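Local coordinates for WlaRA, TDP-fucose-3,4-ketoisomerase (PDB 5TPV), which is a small cupin-clan protein that holds thymidine-5'-diphosphate in a pocket of its beta-barrel fold, at residues B[47-52]-B[119-124]; B[90-95]-B[128-133]; B[31-36]-B[112-117]. All blocks are in the same frame, centred on the assembly; numbering follows the deposited sequence.

Contact 1. Residues B[47-52]-B[119-124]; sequences GDHANL and YIYDYK. With TYD (thymidine-5'-diphosphate), chain E.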
loop_
_atom_site.group_PDB
_atom_site.type_symbol
_atom_site.label_atom_id
_atom_site.label_comp_id
_atom_site.label_asym_id
_atom_site.label_seq_id
_atom_site.Cartn_x
_atom_site.Cartn_y
_atom_site.Cartn_z
ATOM N N GLY B 47 -16.340 6.000 4.116
ATOM C CA GLY B 47 -17.161 4.866 3.769
ATOM C C GLY B 47 -18.596 5.285 3.502
ATOM O O GLY B 47 -18.856 6.107 2.629
ATOM N N ASP B 48 -19.527 4.650 4.207
ATOM C CA ASP B 48 -20.954 4.733 3.879
ATOM C C ASP B 48 -21.298 4.117 2.512
ATOM O O ASP B 48 -22.051 4.665 1.682
ATOM C CB ASP B 48 -21.449 6.184 4.031
ATOM C CG ASP B 48 -21.435 6.660 5.475
ATOM O OD1 ASP B 48 -21.969 5.931 6.337
ATOM O OD2 ASP B 48 -20.928 7.784 5.731
ATOM N N HIS B 49 -20.759 2.931 2.271
ATOM C CA HIS B 49 -21.148 2.195 1.082
ATOM C C HIS B 49 -20.692 0.752 1.200
ATOM O O HIS B 49 -19.868 0.409 2.026
ATOM C CB HIS B 49 -20.563 2.826 -0.172
ATOM C CG HIS B 49 -19.071 2.974 -0.125
ATOM N ND1 HIS B 49 -18.207 1.951 -0.459
ATOM C CD2 HIS B 49 -18.285 4.015 0.254
ATOM C CE1 HIS B 49 -16.954 2.364 -0.310
ATOM N NE2 HIS B 49 -16.974 3.621 0.111
ATOM N N ALA B 50 -21.196 -0.066 0.301
ATOM C CA ALA B 50 -20.751 -1.431 0.130
ATOM C C ALA B 50 -20.326 -1.565 -1.284
ATOM O O ALA B 50 -20.633 -0.716 -2.157
ATOM C CB ALA B 50 -21.878 -2.396 0.451
ATOM N N ASN B 51 -19.552 -2.619 -1.501
ATOM C CA ASN B 51 -18.960 -2.863 -2.814
ATOM C C ASN B 51 -19.304 -4.284 -3.258
ATOM O O ASN B 51 -19.155 -5.283 -2.485
ATOM C CB ASN B 51 -17.430 -2.627 -2.822
ATOM C CG ASN B 51 -17.033 -1.191 -2.461
ATOM O OD1 ASN B 51 -17.193 -0.742 -1.312
ATOM N ND2 ASN B 51 -16.508 -0.474 -3.424
ATOM N N LEU B 52 -19.818 -4.348 -4.493
ATOM C CA LEU B 52 -20.340 -5.596 -5.086
ATOM C C LEU B 52 -19.273 -6.662 -5.358
ATOM O O LEU B 52 -19.487 -7.846 -5.091
ATOM C CB LEU B 52 -21.067 -5.289 -6.391
ATOM C CG LEU B 52 -22.454 -4.639 -6.305
ATOM C CD1 LEU B 52 -22.803 -4.058 -7.659
ATOM C CD2 LEU B 52 -23.495 -5.681 -5.872
ATOM N N TYR B 119 -20.366 0.240 -6.568
ATOM C CA TYR B 119 -20.722 0.831 -5.283
ATOM C C TYR B 119 -22.220 0.779 -5.034
ATOM O O TYR B 119 -23.047 1.120 -5.901
ATOM C CB TYR B 119 -20.370 2.332 -5.285
ATOM C CG TYR B 119 -18.937 2.694 -5.009
ATOM C CD1 TYR B 119 -17.930 2.475 -5.952
ATOM C CD2 TYR B 119 -18.580 3.255 -3.810
ATOM C CE1 TYR B 119 -16.623 2.840 -5.699
ATOM C CE2 TYR B 119 -17.278 3.640 -3.541
ATOM C CZ TYR B 119 -16.297 3.439 -4.491
ATOM O OH TYR B 119 -15.025 3.871 -4.206
ATOM N N ILE B 120 -22.554 0.435 -3.806
ATOM C CA ILE B 120 -23.891 0.626 -3.316
ATOM C C ILE B 120 -23.851 1.634 -2.183
ATOM O O ILE B 120 -23.309 1.348 -1.120
ATOM C CB ILE B 120 -24.454 -0.704 -2.830
ATOM C CG1 ILE B 120 -24.342 -1.708 -3.961
ATOM C CG2 ILE B 120 -25.901 -0.518 -2.379
ATOM C CD1 ILE B 120 -24.459 -3.105 -3.437
ATOM N N TYR B 121 -24.423 2.807 -2.458
ATOM C CA TYR B 121 -24.480 3.912 -1.515
ATOM C C TYR B 121 -25.789 3.988 -0.736
ATOM O O TYR B 121 -25.911 4.762 0.218
ATOM C CB TYR B 121 -24.337 5.221 -2.285
ATOM C CG TYR B 121 -22.944 5.481 -2.817
ATOM C CD1 TYR B 121 -21.918 5.831 -1.950
ATOM C CD2 TYR B 121 -22.657 5.462 -4.186
ATOM C CE1 TYR B 121 -20.637 6.146 -2.422
ATOM C CE2 TYR B 121 -21.374 5.769 -4.671
ATOM C CZ TYR B 121 -20.358 6.106 -3.792
ATOM O OH TYR B 121 -19.053 6.392 -4.236
ATOM N N ASP B 122 -26.767 3.185 -1.123
ATOM C CA ASP B 122 -28.023 3.200 -0.399
ATOM C C ASP B 122 -28.233 1.954 0.439
ATOM O O ASP B 122 -28.489 0.869 -0.093
ATOM C CB ASP B 122 -29.192 3.337 -1.378
ATOM C CG ASP B 122 -30.515 3.716 -0.684
ATOM O OD1 ASP B 122 -31.176 4.630 -1.225
ATOM O OD2 ASP B 122 -30.902 3.108 0.354
ATOM N N TYR B 123 -28.190 2.139 1.752
ATOM C CA TYR B 123 -28.241 1.025 2.690
ATOM C C TYR B 123 -29.457 0.124 2.504
ATOM O O TYR B 123 -29.356 -1.094 2.530
ATOM C CB TYR B 123 -28.160 1.552 4.118
ATOM C CG TYR B 123 -28.144 0.450 5.122
ATOM C CD1 TYR B 123 -26.998 -0.310 5.298
ATOM C CD2 TYR B 123 -29.273 0.162 5.904
ATOM C CE1 TYR B 123 -26.971 -1.337 6.208
ATOM C CE2 TYR B 123 -29.270 -0.884 6.812
ATOM C CZ TYR B 123 -28.107 -1.623 6.977
ATOM O OH TYR B 123 -28.053 -2.643 7.910
ATOM N N LYS B 124 -30.604 0.741 2.304
ATOM C CA LYS B 124 -31.863 0.032 2.091
ATOM C C LYS B 124 -31.706 -0.984 0.957
ATOM O O LYS B 124 -31.956 -2.175 1.144
ATOM C CB LYS B 124 -33.030 1.005 1.767
ATOM C CG LYS B 124 -33.100 2.360 2.498
ATOM C CD LYS B 124 -33.786 2.304 3.860
ATOM C CE LYS B 124 -35.306 2.234 3.739
ATOM N NZ LYS B 124 -35.915 1.332 4.759
HETATM P PA TYD E . -15.376 6.562 -1.791
HETATM O O1A TYD E . -16.702 6.901 -2.427
HETATM O O2A TYD E . -14.947 5.120 -1.666
HETATM O O3A TYD E . -15.335 7.229 -0.326
HETATM P PB TYD E . -14.537 6.514 0.876
HETATM O O1B TYD E . -14.903 7.331 2.092
HETATM O O2B TYD E . -15.078 5.104 0.885
HETATM O O3B TYD E . -13.088 6.624 0.466
HETATM O "O5'" TYD E . -14.221 7.365 -2.574
HETATM C "C5'" TYD E . -14.081 8.774 -2.412
HETATM C "C4'" TYD E . -14.149 9.453 -3.774
HETATM O "O4'" TYD E . -12.889 9.326 -4.440
HETATM C "C3'" TYD E . -15.207 8.812 -4.657
HETATM O "O3'" TYD E . -16.192 9.781 -5.025
HETATM C "C2'" TYD E . -14.488 8.306 -5.893
HETATM C "C1'" TYD E . -13.020 8.664 -5.701
HETATM N N1 TYD E . -12.210 7.445 -5.704
HETATM C C2 TYD E . -11.445 7.120 -6.847
HETATM O O2 TYD E . -11.471 7.880 -7.839
HETATM N N3 TYD E . -10.691 6.012 -6.889
HETATM C C4 TYD E . -10.643 5.180 -5.845
HETATM O O4 TYD E . -9.938 4.149 -5.888
HETATM C C5 TYD E . -11.437 5.498 -4.633
HETATM C C5M TYD E . -11.409 4.585 -3.435
HETATM C C6 TYD E . -12.205 6.652 -4.626
HETATM O O HOH W 1 -24.037 6.389 1.428
#
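Over one face of the H49 imidazole lies CE2 of Y119, 3.5 Å from H49 CE1. The two side chains run alongside each other in the same direction, with their planes inclined obliquely at 49°. Y119 in turn carries the amide of N51 over one face, N51 ND2 lying 4.0 Å from Y119 CE1; that amide nitrogen is hydrogen-bonded to E118. Edges serve the ligand. At the edge of the imidazole, H49 NE2 donates a short, nearly straight bond of 2.5 Å to O2B of thymidine-5'-diphosphate, while ND1, on the same ring, makes a weak bond to N51 OD1 that would help fix the ring's rotation. At the rim of its own ring, Y119 OH donates to O2A of the ligand over 2.8 Å. The Y121 ring brings its edge toward O1A, and its CD1 leans on H49 CB at 3.7 Å. G47 N adds an almost linear bond to O1B, so both phosphates are gripped; the close donors probably offset their charge.

Behind the rings, A50 and I120 form an antiparallel hydrogen-bonded pair, with A50 N to I120 O at 2.9 Å and I120 N to A50 O at 2.8 Å. A water bridges D48 O and Y121 O just beyond it. The side chains of I120 and L52 cross at about a right angle, I120 CD1 lying 3.7 Å from L52 CD2. A short edge strand thus completes a sheet of the cupin barrel, and Y119 of the strand and Y121 just after it join H49 at the diphosphate end of the pocket.

Contact 2. Residues B[90-95]-B[128-133]; sequences DKMIWK and ELKNNI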
loop_
_atom_site.group_PDB
_atom_site.type_symbol
_atom_site.label_atom_id
_atom_site.label_comp_id
_atom_site.label_asym_id
_atom_site.label_seq_id
_atom_site.Cartn_x
_atom_site.Cartn_y
_atom_site.Cartn_z
ATOM N N ASP B 90 -14.876 -9.357 3.430
ATOM C CA ASP B 90 -15.264 -9.918 2.116
ATOM C C ASP B 90 -16.133 -8.900 1.374
ATOM O O ASP B 90 -16.517 -7.866 1.935
ATOM C CB ASP B 90 -16.086 -11.183 2.376
ATOM C CG ASP B 90 -15.979 -12.229 1.269
ATOM O OD1 ASP B 90 -16.095 -13.420 1.674
ATOM O OD2 ASP B 90 -15.789 -11.877 0.071
ATOM N N LYS B 91 -16.462 -9.191 0.133
ATOM C CA LYS B 91 -17.335 -8.277 -0.623
ATOM C C LYS B 91 -18.772 -8.125 -0.077
ATOM O O LYS B 91 -19.235 -8.895 0.766
ATOM C CB LYS B 91 -17.365 -8.685 -2.079
ATOM C CG LYS B 91 -17.774 -10.105 -2.356
ATOM C CD LYS B 91 -17.937 -10.307 -3.858
ATOM C CE LYS B 91 -17.568 -11.713 -4.261
ATOM N NZ LYS B 91 -17.854 -12.001 -5.697
ATOM N N MET B 92 -19.464 -7.061 -0.470
ATOM C CA MET B 92 -20.860 -6.835 -0.037
ATOM C C MET B 92 -20.902 -6.804 1.463
ATOM O O MET B 92 -21.710 -7.471 2.148
ATOM C CB MET B 92 -21.831 -7.885 -0.637
ATOM C CG MET B 92 -22.258 -7.536 -2.042
ATOM S SD MET B 92 -23.070 -5.901 -2.086
ATOM C CE MET B 92 -24.758 -6.306 -1.652
ATOM N N ILE B 93 -19.992 -6.015 2.006
ATOM C CA ILE B 93 -20.139 -5.659 3.377
ATOM C C ILE B 93 -20.108 -4.152 3.448
ATOM O O ILE B 93 -19.220 -3.526 2.870
ATOM C CB ILE B 93 -19.045 -6.340 4.193
ATOM C CG1 ILE B 93 -19.165 -7.860 4.037
ATOM C CG2 ILE B 93 -19.121 -5.873 5.642
ATOM C CD1 ILE B 93 -18.424 -8.697 5.063
ATOM N N TRP B 94 -21.109 -3.592 4.111
ATOM C CA TRP B 94 -21.215 -2.141 4.252
ATOM C C TRP B 94 -20.255 -1.726 5.370
ATOM O O TRP B 94 -20.080 -2.429 6.383
ATOM C CB TRP B 94 -22.616 -1.770 4.672
ATOM C CG TRP B 94 -22.904 -0.325 4.869
ATOM C CD1 TRP B 94 -22.666 0.429 5.977
ATOM C CD2 TRP B 94 -23.559 0.531 3.941
ATOM N NE1 TRP B 94 -23.155 1.711 5.801
ATOM C CE2 TRP B 94 -23.683 1.798 4.548
ATOM C CE3 TRP B 94 -24.068 0.341 2.658
ATOM C CZ2 TRP B 94 -24.271 2.880 3.911
ATOM C CZ3 TRP B 94 -24.677 1.434 2.029
ATOM C CH2 TRP B 94 -24.764 2.674 2.647
ATOM N N LYS B 95 -19.665 -0.556 5.186
ATOM C CA LYS B 95 -18.716 -0.052 6.170
ATOM C C LYS B 95 -18.766 1.454 6.299
ATOM O O LYS B 95 -19.079 2.160 5.348
ATOM C CB LYS B 95 -17.297 -0.552 5.831
ATOM C CG LYS B 95 -16.428 0.333 4.960
ATOM C CD LYS B 95 -16.818 0.369 3.517
ATOM C CE LYS B 95 -16.792 -0.989 2.858
ATOM N NZ LYS B 95 -17.171 -0.772 1.452
ATOM N N GLU B 128 -31.434 -5.225 0.605
ATOM C CA GLU B 128 -32.248 -5.981 -0.363
ATOM C C GLU B 128 -31.346 -6.848 -1.243
ATOM O O GLU B 128 -31.588 -8.064 -1.385
ATOM C CB GLU B 128 -33.071 -4.987 -1.210
ATOM C CG GLU B 128 -34.420 -5.449 -1.753
ATOM C CD GLU B 128 -35.225 -4.301 -2.362
ATOM O OE1 GLU B 128 -34.941 -3.885 -3.521
ATOM O OE2 GLU B 128 -36.145 -3.805 -1.663
ATOM N N LEU B 129 -30.312 -6.244 -1.846
ATOM C CA LEU B 129 -29.416 -7.036 -2.730
ATOM C C LEU B 129 -28.715 -8.178 -1.962
ATOM O O LEU B 129 -28.637 -9.346 -2.398
ATOM C CB LEU B 129 -28.416 -6.121 -3.426
ATOM C CG LEU B 129 -29.033 -5.059 -4.370
ATOM C CD1 LEU B 129 -27.968 -4.154 -4.967
ATOM C CD2 LEU B 129 -29.839 -5.663 -5.527
ATOM N N LYS B 130 -28.295 -7.853 -0.745
ATOM C CA LYS B 130 -27.591 -8.823 0.089
ATOM C C LYS B 130 -28.525 -9.955 0.564
ATOM O O LYS B 130 -28.205 -11.122 0.401
ATOM C CB LYS B 130 -26.974 -8.058 1.267
ATOM C CG LYS B 130 -26.193 -8.888 2.266
ATOM C CD LYS B 130 -24.793 -9.200 1.749
ATOM C CE LYS B 130 -23.953 -9.662 2.920
ATOM N NZ LYS B 130 -22.603 -10.060 2.442
ATOM N N ASN B 131 -29.661 -9.614 1.177
ATOM C CA ASN B 131 -30.724 -10.598 1.487
ATOM C C ASN B 131 -31.102 -11.516 0.305
ATOM O O ASN B 131 -31.336 -12.708 0.494
ATOM C CB ASN B 131 -31.973 -9.901 2.037
ATOM C CG ASN B 131 -31.712 -9.188 3.361
ATOM O OD1 ASN B 131 -30.588 -9.164 3.864
ATOM N ND2 ASN B 131 -32.751 -8.576 3.927
ATOM N N ASN B 132 -31.118 -10.967 -0.907
ATOM C CA ASN B 132 -31.359 -11.757 -2.113
ATOM C C ASN B 132 -30.220 -12.719 -2.456
ATOM O O ASN B 132 -30.477 -13.860 -2.870
ATOM C CB ASN B 132 -31.632 -10.828 -3.335
ATOM C CG ASN B 132 -31.317 -11.511 -4.654
ATOM O OD1 ASN B 132 -32.183 -12.155 -5.244
ATOM N ND2 ASN B 132 -30.052 -11.442 -5.086
ATOM N N ILE B 133 -28.979 -12.222 -2.366
ATOM C CA ILE B 133 -27.769 -13.031 -2.598
ATOM C C ILE B 133 -27.709 -14.219 -1.626
ATOM O O ILE B 133 -27.466 -15.369 -2.048
ATOM C CB ILE B 133 -26.492 -12.160 -2.482
ATOM C CG1 ILE B 133 -26.326 -11.331 -3.773
ATOM C CG2 ILE B 133 -25.236 -13.003 -2.270
ATOM C CD1 ILE B 133 -25.573 -10.021 -3.602
#
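M92 lays its side chain over the middle of helix 123-136, at L129, K130 and I133, sliding past K130 in the opposite direction. CG of M92 stands beside the backbone N, anti to the carbonyl carbon, and further bends at chi2 (-58°) and chi3 (-85°) curl the thioether so that its methyl lands on the helix. There M92 CE lies 4.1 Å from L129 CB and 4.3 Å from I133 CD1, one helical turn further on. K130 comes the other way. Its CG is anti to the backbone N, and after a bend at chi2 the chain is extended, taking NZ back to the loop, where it donates to M92 O over 2.8 Å. The ammonium stands above the carbonyl plane, 30° out of it, and the K130 aliphatic chain is pressed against the same residue, with CD 4.0 Å from M92 CB. One methionine therefore offers both an apolar surface and a backbone acceptor. L52 and I120 also touch M92, extending the apolar patch. The contact joins the C-terminal helix to the loop entering strand 94-98, on the outside of the cupin barrel.

Contact 3. Residues B[31-36]-B[112-117]; sequences IKRIFY and TYYDEK. With TYD (thymidine-5'-diphosphate), chain E.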
loop_
_atom_site.group_PDB
_atom_site.type_symbol
_atom_site.label_atom_id
_atom_site.label_comp_id
_atom_site.label_asym_id
_atom_site.label_seq_id
_atom_site.Cartn_x
_atom_site.Cartn_y
_atom_site.Cartn_z
ATOM N N ILE B 31 -3.737 -8.480 -5.186
ATOM C CA ILE B 31 -3.743 -7.019 -5.134
ATOM C C ILE B 31 -3.655 -6.455 -6.537
ATOM O O ILE B 31 -2.946 -6.960 -7.366
ATOM C CB ILE B 31 -2.596 -6.439 -4.315
ATOM C CG1 ILE B 31 -2.731 -7.011 -2.911
ATOM C CG2 ILE B 31 -2.613 -4.910 -4.325
ATOM C CD1 ILE B 31 -1.528 -6.832 -1.986
ATOM N N LYS B 32 -4.485 -5.451 -6.791
ATOM C CA LYS B 32 -4.543 -4.658 -8.023
ATOM C C LYS B 32 -4.534 -3.107 -7.777
ATOM O O LYS B 32 -4.225 -2.306 -8.672
ATOM C CB LYS B 32 -5.902 -4.993 -8.632
ATOM C CG LYS B 32 -5.986 -5.518 -10.050
ATOM C CD LYS B 32 -6.219 -7.024 -10.085
ATOM C CE LYS B 32 -6.996 -7.419 -11.336
ATOM N NZ LYS B 32 -6.700 -6.622 -12.571
ATOM N N ARG B 33 -4.919 -2.684 -6.587
ATOM C CA ARG B 33 -4.992 -1.291 -6.215
ATOM C C ARG B 33 -4.807 -1.119 -4.705
ATOM O O ARG B 33 -5.267 -1.949 -3.879
ATOM C CB ARG B 33 -6.361 -0.790 -6.681
ATOM C CG ARG B 33 -6.882 0.448 -5.969
ATOM C CD ARG B 33 -8.124 1.043 -6.636
ATOM N NE ARG B 33 -9.196 0.069 -6.530
ATOM C CZ ARG B 33 -10.429 0.297 -6.069
ATOM N NH1 ARG B 33 -11.271 -0.701 -6.019
ATOM N NH2 ARG B 33 -10.834 1.478 -5.669
ATOM N N ILE B 34 -4.202 0.013 -4.347
ATOM C CA ILE B 34 -3.916 0.375 -2.956
ATOM C C ILE B 34 -4.403 1.792 -2.856
ATOM O O ILE B 34 -4.229 2.513 -3.795
ATOM C CB ILE B 34 -2.351 0.334 -2.755
ATOM C CG1 ILE B 34 -2.143 -0.728 -1.767
ATOM C CG2 ILE B 34 -1.526 1.634 -2.571
ATOM C CD1 ILE B 34 -2.290 -1.976 -2.561
ATOM N N PHE B 35 -4.897 2.212 -1.708
ATOM C CA PHE B 35 -5.055 3.627 -1.450
ATOM C C PHE B 35 -4.871 3.920 0.018
ATOM O O PHE B 35 -4.915 3.046 0.866
ATOM C CB PHE B 35 -6.397 4.189 -1.994
ATOM C CG PHE B 35 -7.599 3.407 -1.598
ATOM C CD1 PHE B 35 -8.326 3.742 -0.488
ATOM C CD2 PHE B 35 -8.017 2.311 -2.350
ATOM C CE1 PHE B 35 -9.453 3.006 -0.128
ATOM C CE2 PHE B 35 -9.158 1.594 -2.005
ATOM C CZ PHE B 35 -9.897 1.946 -0.899
ATOM N N TYR B 36 -4.585 5.186 0.314
ATOM C CA TYR B 36 -4.370 5.599 1.694
ATOM C C TYR B 36 -5.028 6.959 1.877
ATOM O O TYR B 36 -5.141 7.779 0.940
ATOM C CB TYR B 36 -2.872 5.533 2.141
ATOM C CG TYR B 36 -1.922 6.119 1.148
ATOM C CD1 TYR B 36 -1.519 7.448 1.243
ATOM C CD2 TYR B 36 -1.396 5.354 0.110
ATOM C CE1 TYR B 36 -0.693 8.004 0.315
ATOM C CE2 TYR B 36 -0.559 5.924 -0.823
ATOM C CZ TYR B 36 -0.233 7.241 -0.721
ATOM O OH TYR B 36 0.612 7.812 -1.645
ATOM N N THR B 112 -9.432 -5.083 -6.924
ATOM C CA THR B 112 -9.998 -4.604 -8.188
ATOM C C THR B 112 -9.493 -3.270 -8.595
ATOM O O THR B 112 -9.098 -2.495 -7.735
ATOM C CB THR B 112 -11.542 -4.417 -8.056
ATOM O OG1 THR B 112 -11.817 -3.478 -7.015
ATOM C CG2 THR B 112 -12.251 -5.698 -7.638
ATOM N N TYR B 113 -9.648 -2.936 -9.879
ATOM C CA TYR B 113 -9.561 -1.566 -10.300
ATOM C C TYR B 113 -10.738 -0.733 -9.781
ATOM O O TYR B 113 -11.797 -1.276 -9.569
ATOM C CB TYR B 113 -9.502 -1.474 -11.826
ATOM C CG TYR B 113 -8.295 -2.176 -12.460
ATOM C CD1 TYR B 113 -6.989 -1.908 -12.048
ATOM C CD2 TYR B 113 -8.472 -3.044 -13.531
ATOM C CE1 TYR B 113 -5.905 -2.506 -12.634
ATOM C CE2 TYR B 113 -7.402 -3.639 -14.138
ATOM C CZ TYR B 113 -6.129 -3.382 -13.666
ATOM O OH TYR B 113 -5.085 -3.997 -14.279
ATOM N N TYR B 114 -10.571 0.582 -9.649
ATOM C CA TYR B 114 -11.657 1.418 -9.179
ATOM C C TYR B 114 -12.844 1.320 -10.144
ATOM O O TYR B 114 -12.646 1.356 -11.339
ATOM C CB TYR B 114 -11.197 2.857 -9.133
ATOM C CG TYR B 114 -12.330 3.788 -8.902
ATOM C CD1 TYR B 114 -12.781 4.640 -9.924
ATOM C CD2 TYR B 114 -12.977 3.806 -7.675
ATOM C CE1 TYR B 114 -13.880 5.454 -9.736
ATOM C CE2 TYR B 114 -14.062 4.631 -7.463
ATOM C CZ TYR B 114 -14.504 5.447 -8.507
ATOM O OH TYR B 114 -15.557 6.284 -8.274
ATOM N N ASP B 115 -14.063 1.210 -9.629
ATOM C CA ASP B 115 -15.234 1.077 -10.493
ATOM C C ASP B 115 -16.457 1.631 -9.782
ATOM O O ASP B 115 -16.997 1.021 -8.824
ATOM C CB ASP B 115 -15.408 -0.380 -10.786
ATOM C CG ASP B 115 -16.546 -0.674 -11.769
ATOM O OD1 ASP B 115 -17.250 0.222 -12.310
ATOM O OD2 ASP B 115 -16.691 -1.883 -11.959
ATOM N N GLU B 116 -16.849 2.821 -10.217
ATOM C CA GLU B 116 -18.044 3.450 -9.699
ATOM C C GLU B 116 -19.295 2.551 -9.744
ATOM O O GLU B 116 -20.134 2.653 -8.851
ATOM C CB GLU B 116 -18.282 4.748 -10.423
ATOM C CG GLU B 116 -18.732 4.531 -11.850
ATOM C CD GLU B 116 -18.740 5.801 -12.699
ATOM O OE1 GLU B 116 -19.024 6.887 -12.137
ATOM O OE2 GLU B 116 -18.493 5.711 -13.931
ATOM N N LYS B 117 -19.371 1.622 -10.709
ATOM C CA LYS B 117 -20.567 0.822 -10.889
ATOM C C LYS B 117 -20.570 -0.304 -9.882
ATOM O O LYS B 117 -21.518 -1.112 -9.897
ATOM C CB LYS B 117 -20.597 0.245 -12.309
ATOM C CG LYS B 117 -20.468 1.220 -13.479
ATOM C CD LYS B 117 -21.338 2.462 -13.389
ATOM C CE LYS B 117 -20.951 3.558 -14.396
ATOM N NZ LYS B 117 -20.649 2.998 -15.734
HETATM P PA TYD E . -15.376 6.562 -1.791
HETATM O O1A TYD E . -16.702 6.901 -2.427
HETATM O O2A TYD E . -14.947 5.120 -1.666
HETATM O O3A TYD E . -15.335 7.229 -0.326
HETATM P PB TYD E . -14.537 6.514 0.876
HETATM O O1B TYD E . -14.903 7.331 2.092
HETATM O O2B TYD E . -15.078 5.104 0.885
HETATM O O3B TYD E . -13.088 6.624 0.466
HETATM O "O5'" TYD E . -14.221 7.365 -2.574
HETATM C "C5'" TYD E . -14.081 8.774 -2.412
HETATM C "C4'" TYD E . -14.149 9.453 -3.774
HETATM O "O4'" TYD E . -12.889 9.326 -4.440
HETATM C "C3'" TYD E . -15.207 8.812 -4.657
HETATM O "O3'" TYD E . -16.192 9.781 -5.025
HETATM C "C2'" TYD E . -14.488 8.306 -5.893
HETATM C "C1'" TYD E . -13.020 8.664 -5.701
HETATM N N1 TYD E . -12.210 7.445 -5.704
HETATM C C2 TYD E . -11.445 7.120 -6.847
HETATM O O2 TYD E . -11.471 7.880 -7.839
HETATM N N3 TYD E . -10.691 6.012 -6.889
HETATM C C4 TYD E . -10.643 5.180 -5.845
HETATM O O4 TYD E . -9.938 4.149 -5.888
HETATM C C5 TYD E . -11.437 5.498 -4.633
HETATM C C5M TYD E . -11.409 4.585 -3.435
HETATM C C6 TYD E . -12.205 6.652 -4.626
HETATM O O HOH W 2 -14.085 0.156 -6.769
#
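Hydrogen bonding centres on R33, which grips T112 side-on. R33 NE donates to T112 O over 2.8 Å at 161°, in the carbonyl plane, and R33 NH1 reaches T112 OG1 at 3.0 Å; a weak bond joins NH1 to T112 O as well. CG of R33 is anti to the backbone N (chi1 158°), and a bend at chi3 brings the NE/NH1 edge of the guanidinium to T112. T112 OG1 is also hydrogen-bonded to S54. The remaining nitrogen, R33 NH2, donates 2.8 Å to O4 of thymidine-5'-diphosphate in the guanidinium plane, so the threonine is a second-shell residue that positions the arginine bonded to the thymine O4. A water links NH1, weakly, to D115 N.

This places the contact at the thymine end of the cupin pocket, where strand 33-38 continues its sheet as an antiparallel ladder into the second subunit; Q22 of that subunit accepts from Y114 N.

Three flat groups have a face in use. Y114 CA lies over the centre of the guanidinium, while the Y114 ring spreads one face across the thymine, its CD2 3.3 Å from C4 of the ligand, and turns an edge to R33 NH2. F35 puts the face of its ring under the thymine methyl, F35 CZ lying 4.0 Å from C5M.

At the outer end the contact is of cation and ring. K32 crosses Y113 obliquely, with CG over the ring face in a CH-pi contact. Its chain bends at chi2 and chi4 to bring NZ 3.9 Å from the Y113 centroid, an off-centre cation-pi interaction.

How the contacts relate
From the N terminus the chain first reaches 31-36, on strand 33-38, then 47-52 on the strand that follows, then 90-95, 112-117, 119-124 and finally 128-133. Contact 3 closes the loop from 31-36 to 112-117, tying strand 33-38 to the loop between strands 105-110 and 119-120; contact 1 closes that from 47-52 to 119-124, and contact 2 the shorter one from 90-95 to 128-133. None nests: each pair crosses. Contacts 1 and 2 adjoin, since strands 46-51 and 94-98 are sheet neighbours and both contacts use helix 123-136. Contacts 1 and 3 meet where Y119 OH packs on Y114 CE2, and both touch thymidine-5'-diphosphate.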